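Local coordinates for protein purine nucleoside phosphorylase (Schistosoma mansoni, PDB 5KO5) that probably catalyses the reversible phosphorolysis of purine nucleosides such as inosine and guanosine, releasing the free base and ribose 1-phosphate, at residues L113-R124 and V237-I248; V5-A16 and Q96-L107. All coordinates share one frame; numbering follows the deposited sequence. Where two conformers were deposited one is given.

Contact 1 of 2, residues L113-R124 and V237-I248. With CYT (6-aminopyrimidin-2(1H)-one), chain B; EDO (1,2-ethanediol), chain C.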
# COMPACT_ATOMS: atom_id res chain seq x y z
N LEU A 113 -21.35 11.30 12.65
CA LEU A 113 -19.99 11.36 13.19
C LEU A 113 -19.32 12.62 12.66
O LEU A 113 -19.27 12.83 11.44
CB LEU A 113 -19.21 10.11 12.76
CG LEU A 113 -17.73 10.06 13.13
CD1 LEU A 113 -17.52 10.20 14.64
CD2 LEU A 113 -17.15 8.76 12.62
N LEU A 114 -18.83 13.46 13.57
CA LEU A 114 -18.11 14.69 13.24
C LEU A 114 -16.64 14.46 13.52
O LEU A 114 -16.28 14.01 14.61
CB LEU A 114 -18.60 15.85 14.12
CG LEU A 114 -20.11 16.11 14.11
CD1 LEU A 114 -20.47 17.28 15.03
CD2 LEU A 114 -20.64 16.34 12.69
N ILE A 115 -15.78 14.78 12.54
CA ILE A 115 -14.35 14.50 12.63
C ILE A 115 -13.56 15.75 12.27
O ILE A 115 -13.88 16.43 11.29
CB ILE A 115 -13.95 13.36 11.67
CG1 ILE A 115 -14.83 12.12 11.89
CG2 ILE A 115 -12.48 13.01 11.85
CD1 ILE A 115 -14.56 11.01 10.87
N THR A 116 -12.52 16.05 13.04
CA THR A 116 -11.55 17.06 12.64
C THR A 116 -10.16 16.44 12.58
O THR A 116 -9.89 15.41 13.21
CB THR A 116 -11.53 18.28 13.59
OG1 THR A 116 -11.20 17.86 14.92
CG2 THR A 116 -12.89 18.98 13.59
N ASN A 117 -9.28 17.05 11.80
CA ASN A 117 -7.90 16.60 11.71
C ASN A 117 -7.02 17.79 11.35
O ASN A 117 -7.51 18.86 10.96
CB ASN A 117 -7.74 15.44 10.71
CG ASN A 117 -8.06 15.83 9.27
OD1 ASN A 117 -7.44 16.73 8.70
ND2 ASN A 117 -9.01 15.13 8.67
N LEU A 118 -5.72 17.61 11.51
CA LEU A 118 -4.72 18.54 11.01
C LEU A 118 -4.12 17.96 9.74
O LEU A 118 -3.85 16.75 9.67
CB LEU A 118 -3.60 18.76 12.04
CG LEU A 118 -3.72 19.91 13.05
CD1 LEU A 118 -3.74 21.27 12.36
CD2 LEU A 118 -4.93 19.75 13.93
N ALA A 119 -3.94 18.79 8.72
CA ALA A 119 -3.52 18.27 7.43
C ALA A 119 -2.58 19.24 6.73
O ALA A 119 -2.52 20.42 7.06
CB ALA A 119 -4.73 18.00 6.52
N GLY A 120 -1.82 18.72 5.76
CA GLY A 120 -1.05 19.56 4.87
C GLY A 120 -1.87 20.01 3.67
O GLY A 120 -2.61 19.22 3.08
N GLY A 121 -1.73 21.29 3.33
CA GLY A 121 -2.39 21.81 2.14
C GLY A 121 -1.58 21.53 0.89
O GLY A 121 -0.36 21.77 0.86
N ILE A 122 -2.24 21.04 -0.15
CA ILE A 122 -1.65 20.81 -1.46
C ILE A 122 -2.13 21.84 -2.47
O ILE A 122 -1.33 22.44 -3.18
CB ILE A 122 -1.95 19.38 -1.95
CG1 ILE A 122 -1.42 18.32 -0.97
CG2 ILE A 122 -1.35 19.16 -3.34
CD1 ILE A 122 0.11 18.27 -0.87
N ASN A 123 -3.45 22.05 -2.54
CA ASN A 123 -4.03 23.07 -3.40
C ASN A 123 -3.43 24.43 -3.09
O ASN A 123 -3.26 24.80 -1.92
CB ASN A 123 -5.54 23.12 -3.16
CG ASN A 123 -6.28 23.96 -4.20
OD1 ASN A 123 -6.05 25.15 -4.34
ND2 ASN A 123 -7.19 23.32 -4.93
N ARG A 124 -3.13 25.19 -4.14
CA ARG A 124 -2.47 26.47 -3.95
C ARG A 124 -3.32 27.48 -3.22
O ARG A 124 -2.78 28.44 -2.66
CB ARG A 124 -2.06 27.06 -5.30
CG ARG A 124 -0.62 27.61 -5.32
CD ARG A 124 0.44 26.53 -5.28
NE ARG A 124 -0.06 25.19 -4.99
CZ ARG A 124 -0.50 24.33 -5.89
NH1 ARG A 124 -0.48 24.62 -7.19
NH2 ARG A 124 -0.97 23.17 -5.46
N VAL A 237 -21.22 11.39 7.91
CA VAL A 237 -19.94 11.95 8.34
C VAL A 237 -19.79 13.38 7.85
O VAL A 237 -20.10 13.68 6.69
CB VAL A 237 -18.75 11.11 7.83
CG1 VAL A 237 -17.43 11.81 8.18
CG2 VAL A 237 -18.78 9.72 8.42
N LEU A 238 -19.29 14.25 8.73
CA LEU A 238 -18.72 15.54 8.36
C LEU A 238 -17.27 15.51 8.83
O LEU A 238 -17.01 15.23 10.00
CB LEU A 238 -19.42 16.68 9.09
CG LEU A 238 -18.75 18.04 8.90
CD1 LEU A 238 -18.88 18.53 7.45
CD2 LEU A 238 -19.33 19.07 9.86
N ALA A 239 -16.33 15.76 7.91
CA ALA A 239 -14.91 15.75 8.24
C ALA A 239 -14.31 17.07 7.80
O ALA A 239 -14.51 17.49 6.66
CB ALA A 239 -14.21 14.59 7.52
N VAL A 240 -13.57 17.72 8.71
CA VAL A 240 -13.00 19.03 8.45
C VAL A 240 -11.51 18.98 8.76
O VAL A 240 -11.11 18.57 9.85
CB VAL A 240 -13.68 20.11 9.32
CG1 VAL A 240 -13.03 21.47 9.09
CG2 VAL A 240 -15.17 20.15 9.01
N SER A 241 -10.69 19.39 7.79
CA SER A 241 -9.25 19.50 8.00
C SER A 241 -8.88 20.94 8.34
O SER A 241 -9.36 21.88 7.70
CB SER A 241 -8.48 19.13 6.74
OG SER A 241 -8.52 17.74 6.50
N LEU A 242 -8.03 21.10 9.35
CA LEU A 242 -7.37 22.37 9.61
C LEU A 242 -6.01 22.32 8.92
O LEU A 242 -5.22 21.41 9.18
CB LEU A 242 -7.21 22.59 11.11
CG LEU A 242 -6.35 23.78 11.54
CD1 LEU A 242 -6.91 25.10 11.01
CD2 LEU A 242 -6.26 23.81 13.05
N ILE A 243 -5.74 23.28 8.05
CA ILE A 243 -4.51 23.29 7.26
C ILE A 243 -3.37 23.82 8.13
O ILE A 243 -3.37 24.98 8.54
CB ILE A 243 -4.67 24.12 5.98
CG1 ILE A 243 -5.84 23.58 5.13
CG2 ILE A 243 -3.36 24.17 5.21
CD1 ILE A 243 -5.72 22.09 4.78
N ALA A 244 -2.39 22.96 8.41
CA ALA A 244 -1.25 23.38 9.22
C ALA A 244 -0.23 24.18 8.42
O ALA A 244 0.45 25.05 8.98
CB ALA A 244 -0.57 22.15 9.84
N ASN A 245 -0.12 23.91 7.13
CA ASN A 245 0.92 24.48 6.28
C ASN A 245 0.53 24.14 4.86
O ASN A 245 -0.26 23.24 4.62
CB ASN A 245 2.28 23.84 6.60
CG ASN A 245 2.32 22.38 6.20
OD1 ASN A 245 1.61 21.55 6.78
ND2 ASN A 245 3.13 22.05 5.19
N ASN A 246 1.10 24.87 3.91
CA ASN A 246 0.97 24.49 2.51
C ASN A 246 2.26 23.78 2.11
O ASN A 246 3.32 24.41 2.00
CB ASN A 246 0.69 25.67 1.59
CG ASN A 246 0.35 25.22 0.21
OD1 ASN A 246 1.19 24.67 -0.48
ND2 ASN A 246 -0.92 25.38 -0.18
N SER A 247 2.15 22.47 1.89
CA SER A 247 3.35 21.67 1.65
C SER A 247 3.98 21.96 0.30
O SER A 247 5.19 21.78 0.13
CB SER A 247 3.04 20.19 1.81
OG SER A 247 2.52 19.94 3.11
N ILE A 248 3.18 22.39 -0.68
CA ILE A 248 3.75 22.73 -1.99
C ILE A 248 4.58 24.00 -1.88
O ILE A 248 5.71 24.06 -2.36
CB ILE A 248 2.63 22.87 -3.04
CG1 ILE A 248 2.00 21.50 -3.36
CG2 ILE A 248 3.15 23.56 -4.31
CD1 ILE A 248 2.95 20.50 -4.00
N3 CYT B . 0.76 16.63 7.08
C4 CYT B . 0.90 17.91 7.42
N1 CYT B . -0.56 16.29 9.02
C2 CYT B . 0.05 15.79 7.87
O2 CYT B . -0.06 14.59 7.59
N4 CYT B . 1.63 18.69 6.61
C5 CYT B . 0.28 18.45 8.59
C6 CYT B . -0.43 17.60 9.36
C1 EDO C . -4.71 13.94 11.87
O1 EDO C . -3.87 12.82 11.59
C2 EDO C . -5.01 14.05 13.35
O2 EDO C . -5.15 15.43 13.67

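Contact 2 of 2, residues V5-A16 and Q96-L107. With EDO (1,2-ethanediol), chain E.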
# COMPACT_ATOMS: atom_id res chain seq x y z
N VAL A 5 -9.03 -9.13 19.27
CA VAL A 5 -10.48 -9.00 19.32
C VAL A 5 -11.03 -8.53 17.98
O VAL A 5 -10.64 -7.48 17.48
CB VAL A 5 -10.91 -8.07 20.49
CG1 VAL A 5 -12.33 -7.57 20.32
CG2 VAL A 5 -10.75 -8.81 21.82
N VAL A 6 -11.91 -9.33 17.38
CA VAL A 6 -12.54 -8.97 16.12
C VAL A 6 -13.60 -7.90 16.39
O VAL A 6 -14.30 -7.94 17.41
CB VAL A 6 -13.14 -10.22 15.47
CG1 VAL A 6 -13.82 -9.87 14.14
CG2 VAL A 6 -12.05 -11.24 15.24
N ALA A 7 -13.72 -6.94 15.46
CA ALA A 7 -14.74 -5.89 15.55
C ALA A 7 -16.10 -6.40 15.06
O ALA A 7 -16.70 -5.90 14.10
CB ALA A 7 -14.28 -4.66 14.77
N ASN A 8 -16.57 -7.45 15.73
CA ASN A 8 -17.81 -8.09 15.32
C ASN A 8 -18.99 -7.60 16.16
O ASN A 8 -18.85 -6.80 17.09
CB ASN A 8 -17.68 -9.62 15.30
CG ASN A 8 -17.42 -10.22 16.66
OD1 ASN A 8 -17.66 -9.59 17.69
ND2 ASN A 8 -16.93 -11.45 16.68
N TYR A 9 -20.17 -8.11 15.81
CA TYR A 9 -21.41 -7.70 16.44
C TYR A 9 -21.42 -8.04 17.93
O TYR A 9 -21.76 -7.20 18.77
CB TYR A 9 -22.53 -8.42 15.70
CG TYR A 9 -23.95 -8.10 16.07
CD1 TYR A 9 -24.42 -6.80 16.11
CD2 TYR A 9 -24.84 -9.13 16.30
CE1 TYR A 9 -25.74 -6.53 16.41
CE2 TYR A 9 -26.15 -8.88 16.60
CZ TYR A 9 -26.61 -7.58 16.66
OH TYR A 9 -27.93 -7.36 16.95
N GLU A 10 -21.01 -9.27 18.27
CA GLU A 10 -21.01 -9.68 19.67
C GLU A 10 -20.06 -8.83 20.51
O GLU A 10 -20.41 -8.38 21.60
CB GLU A 10 -20.65 -11.16 19.78
CG GLU A 10 -20.40 -11.61 21.21
CD GLU A 10 -20.00 -13.08 21.32
OE1 GLU A 10 -20.11 -13.65 22.43
OE2 GLU A 10 -19.58 -13.66 20.30
N ASN A 11 -18.85 -8.60 20.00
CA ASN A 11 -17.86 -7.87 20.79
C ASN A 11 -18.24 -6.40 20.92
O ASN A 11 -18.08 -5.81 22.00
CB ASN A 11 -16.48 -8.02 20.15
CG ASN A 11 -15.94 -9.43 20.26
OD1 ASN A 11 -16.39 -10.21 21.10
ND2 ASN A 11 -14.96 -9.76 19.43
N ALA A 12 -18.70 -5.78 19.83
CA ALA A 12 -19.14 -4.40 19.93
C ALA A 12 -20.34 -4.27 20.87
O ALA A 12 -20.45 -3.28 21.61
CB ALA A 12 -19.48 -3.84 18.54
N SER A 13 -21.23 -5.27 20.88
CA SER A 13 -22.38 -5.25 21.78
C SER A 13 -21.95 -5.29 23.24
O SER A 13 -22.53 -4.62 24.10
CB SER A 13 -23.30 -6.44 21.50
OG SER A 13 -23.95 -6.36 20.24
N MET A 14 -20.93 -6.09 23.55
CA MET A 14 -20.47 -6.19 24.93
C MET A 14 -19.89 -4.86 25.40
O MET A 14 -20.13 -4.44 26.54
CB MET A 14 -19.44 -7.31 25.07
CG MET A 14 -19.00 -7.53 26.51
SD MET A 14 -17.92 -8.96 26.72
CE MET A 14 -17.81 -9.01 28.51
N ALA A 15 -19.15 -4.17 24.53
CA ALA A 15 -18.64 -2.85 24.87
C ALA A 15 -19.78 -1.85 25.04
O ALA A 15 -19.77 -1.05 25.99
CB ALA A 15 -17.66 -2.37 23.79
N ALA A 16 -20.76 -1.88 24.14
CA ALA A 16 -21.87 -0.92 24.24
C ALA A 16 -22.70 -1.17 25.50
O ALA A 16 -23.14 -0.22 26.15
CB ALA A 16 -22.72 -0.96 22.97
N GLN A 96 -9.23 -4.23 13.00
CA GLN A 96 -10.25 -4.54 14.00
C GLN A 96 -10.26 -3.51 15.13
O GLN A 96 -11.33 -3.17 15.65
CB GLN A 96 -10.01 -5.94 14.58
CG GLN A 96 -9.91 -7.05 13.55
CD GLN A 96 -11.06 -7.07 12.59
OE1 GLN A 96 -12.22 -6.88 12.97
NE2 GLN A 96 -10.75 -7.32 11.32
N GLU A 97 -9.08 -3.03 15.52
CA GLU A 97 -8.99 -2.07 16.62
C GLU A 97 -9.54 -0.72 16.21
O GLU A 97 -10.17 -0.04 17.03
CB GLU A 97 -7.53 -1.96 17.08
CG GLU A 97 -7.05 -3.21 17.83
CD GLU A 97 -5.55 -3.19 18.12
OE1 GLU A 97 -4.72 -2.95 17.21
OE2 GLU A 97 -5.18 -3.44 19.28
N ILE A 98 -9.34 -0.31 14.96
CA ILE A 98 -9.91 0.94 14.50
C ILE A 98 -11.43 0.84 14.41
O ILE A 98 -12.15 1.77 14.78
CB ILE A 98 -9.30 1.33 13.14
CG1 ILE A 98 -7.77 1.49 13.25
CG2 ILE A 98 -10.02 2.57 12.57
CD1 ILE A 98 -7.32 2.58 14.21
N ALA A 99 -11.93 -0.30 13.91
CA ALA A 99 -13.35 -0.40 13.61
C ALA A 99 -14.20 -0.54 14.85
O ALA A 99 -15.34 -0.05 14.86
CB ALA A 99 -13.62 -1.56 12.66
N LEU A 100 -13.70 -1.21 15.89
CA LEU A 100 -14.58 -1.52 17.02
C LEU A 100 -15.18 -0.28 17.66
O LEU A 100 -16.41 -0.26 17.87
CB LEU A 100 -13.90 -2.47 18.02
CG LEU A 100 -14.86 -2.85 19.16
CD1 LEU A 100 -14.83 -4.33 19.49
CD2 LEU A 100 -14.55 -2.02 20.40
N PRO A 101 -14.42 0.77 17.98
CA PRO A 101 -15.06 1.94 18.62
C PRO A 101 -16.15 2.59 17.78
O PRO A 101 -17.14 3.06 18.35
CB PRO A 101 -13.87 2.89 18.86
CG PRO A 101 -12.71 1.97 19.05
CD PRO A 101 -12.95 0.89 18.01
N ILE A 102 -15.97 2.65 16.46
CA ILE A 102 -17.00 3.24 15.61
C ILE A 102 -18.25 2.37 15.59
O ILE A 102 -19.38 2.86 15.62
CB ILE A 102 -16.46 3.45 14.18
CG1 ILE A 102 -15.18 4.28 14.18
CG2 ILE A 102 -17.54 4.11 13.33
CD1 ILE A 102 -15.32 5.59 14.87
N ARG A 103 -18.06 1.05 15.52
CA ARG A 103 -19.20 0.15 15.58
C ARG A 103 -19.90 0.20 16.94
O ARG A 103 -21.12 0.05 17.01
CB ARG A 103 -18.74 -1.25 15.21
CG ARG A 103 -18.41 -1.29 13.73
CD ARG A 103 -17.87 -2.63 13.24
NE ARG A 103 -17.77 -2.57 11.78
CZ ARG A 103 -17.08 -3.42 11.04
NH1 ARG A 103 -16.44 -4.44 11.61
NH2 ARG A 103 -17.03 -3.25 9.72
N VAL A 104 -19.14 0.42 18.02
CA VAL A 104 -19.77 0.67 19.32
C VAL A 104 -20.61 1.94 19.27
O VAL A 104 -21.74 1.96 19.75
CB VAL A 104 -18.69 0.72 20.42
CG1 VAL A 104 -19.29 1.22 21.73
CG2 VAL A 104 -18.09 -0.68 20.60
N MET A 105 -20.08 3.01 18.67
CA MET A 105 -20.89 4.21 18.48
C MET A 105 -22.20 3.87 17.78
O MET A 105 -23.26 4.35 18.18
CB MET A 105 -20.14 5.25 17.66
CG MET A 105 -19.03 5.94 18.41
SD MET A 105 -18.38 7.26 17.36
CE MET A 105 -17.09 7.92 18.42
N LYS A 106 -22.14 3.04 16.73
CA LYS A 106 -23.36 2.69 16.01
C LYS A 106 -24.36 2.01 16.94
O LYS A 106 -25.54 2.37 16.96
CB LYS A 106 -23.03 1.79 14.82
CG LYS A 106 -24.27 1.29 14.04
CD LYS A 106 -24.90 2.40 13.19
CE LYS A 106 -26.25 2.02 12.62
NZ LYS A 106 -26.20 0.87 11.69
N LEU A 107 -23.89 1.03 17.72
CA LEU A 107 -24.79 0.33 18.64
C LEU A 107 -25.31 1.23 19.74
O LEU A 107 -26.39 0.98 20.28
CB LEU A 107 -24.10 -0.90 19.24
CG LEU A 107 -23.71 -1.96 18.21
CD1 LEU A 107 -23.17 -3.19 18.90
CD2 LEU A 107 -24.87 -2.32 17.31
C1 EDO E . -25.59 -2.52 13.45
O1 EDO E . -25.41 -1.80 12.22
C2 EDO E . -27.04 -2.45 13.89
O2 EDO E . -27.33 -1.16 14.46
O HOH W 1 -11.50 -4.94 17.93

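Contact 1 of 2, residues L113-R124 and V237-I248
S241 OG donates to N117 OD1 at 2.7 Å, in the plane of the amide and on a lone pair. N117 CG stands between its own backbone N and carbonyl carbon (chi1 64°), which turns the amide over the strand toward S241. The other end of this buried amide, ND2, is bonded to T223. The two strands are parallel and joined by backbone bonds, among them L242 N to N117 O and A244 N to A119 O. Toward the C-terminal ends, G121 bonds N245 O through its N and receives S247 N at its O. Beyond, N246 ND2 reaches N123 O at 3.0 Å from above the carbonyl plane, and it also bonds L126 O.

L118 and L242 lie side by side, with CD1 of L118 3.6 Å from CD2 of L242. On the same face, L114 CD2 rests on L238 CB at 3.8 Å. On the other, I115 CD1 meets V237 CG1 at 4.0 Å.

The cytosine amino group N4 donates to N245 OD1 at 2.9 Å, and E203 also bonds the ligand. G120 N lies 3.3 Å from the ring carbon C4. The C-terminal ends of these two strands of the mixed sheet line the cytosine pocket, probably the nucleoside base site, as in phosphorylase superfamily relatives.

Contact 2 of 2, residues V5-A16 and Q96-L107
A7 meets Q96 and R103 where the N-terminal tail and the start of helix 9-16 lie across helix 96-107. This is helix-on-helix packing, with the two segment axes 8.7 Å apart and crossing at -66°. The N-terminal helix packs here against helix 95-108, at the periphery of the alpha/beta fold.

Two hydrogen bonds grip the A7 backbone. Its N donates to Q96 OE1 at 2.9 Å, in the carbonyl plane and on a lone pair. The Q96 chain bends at chi2 (-51°), and this folds the amide back to the tail. The A7 O accepts from R103 NH1 at 2.9 Å. NH1 lies in the carbonyl plane, and the oxygen is slightly tilted from the guanidinium plane. The R103 chain reaches it extended from CG to NE. A7 is also the centre of an inverse gamma turn. A water donates to V5 O and, weakly, to Q96 O.

Bonds within V5-A16 shape the tail and helix start. N8 is the N-cap, and its OD1 accepts from N11 N. N11 ND2 holds V6 O on a lone pair at 2.8 Å.

In the apolar part, alanines of V5-A16 meet mostly larger side chains of Q96-L107. A7 CB lies 3.8 Å from A99 CB and also touches L100 CB. A12 and A15 present their CB atoms to V104 CG2, with A15 the nearer at 3.6 Å. L107 is a knob in a hole formed by Y9, A12, S13 and A16. Its CD2 lies at the edge of the Y9 ring, while its CD1 comes within 3.5 Å of both S13 N and S13 OG.

How the contacts relate
Contact 1 is core and contact 2 is peripheral. Their centres lie about 27 Å apart, on opposite sides of the chain's centre. Contact 1 joins two strands of the central sheet and is almost wholly buried. Its many regular backbone bonds run in parallel register, and it holds part of the base pocket. Contact 2 joins the N-terminal tail and helix to helix 95-108 and is only partly buried. Few bonds cross it, and these pair side chains with the backbone of the tail; alanines of the N-terminal helix face V104 and L107. The two still meet: helix 95-108 leads directly into strand 112-121, and L113 CD1 packs on M105 SD at 4.1 Å. Helix 95-108 thus lies between the sheet and the N-terminal helix.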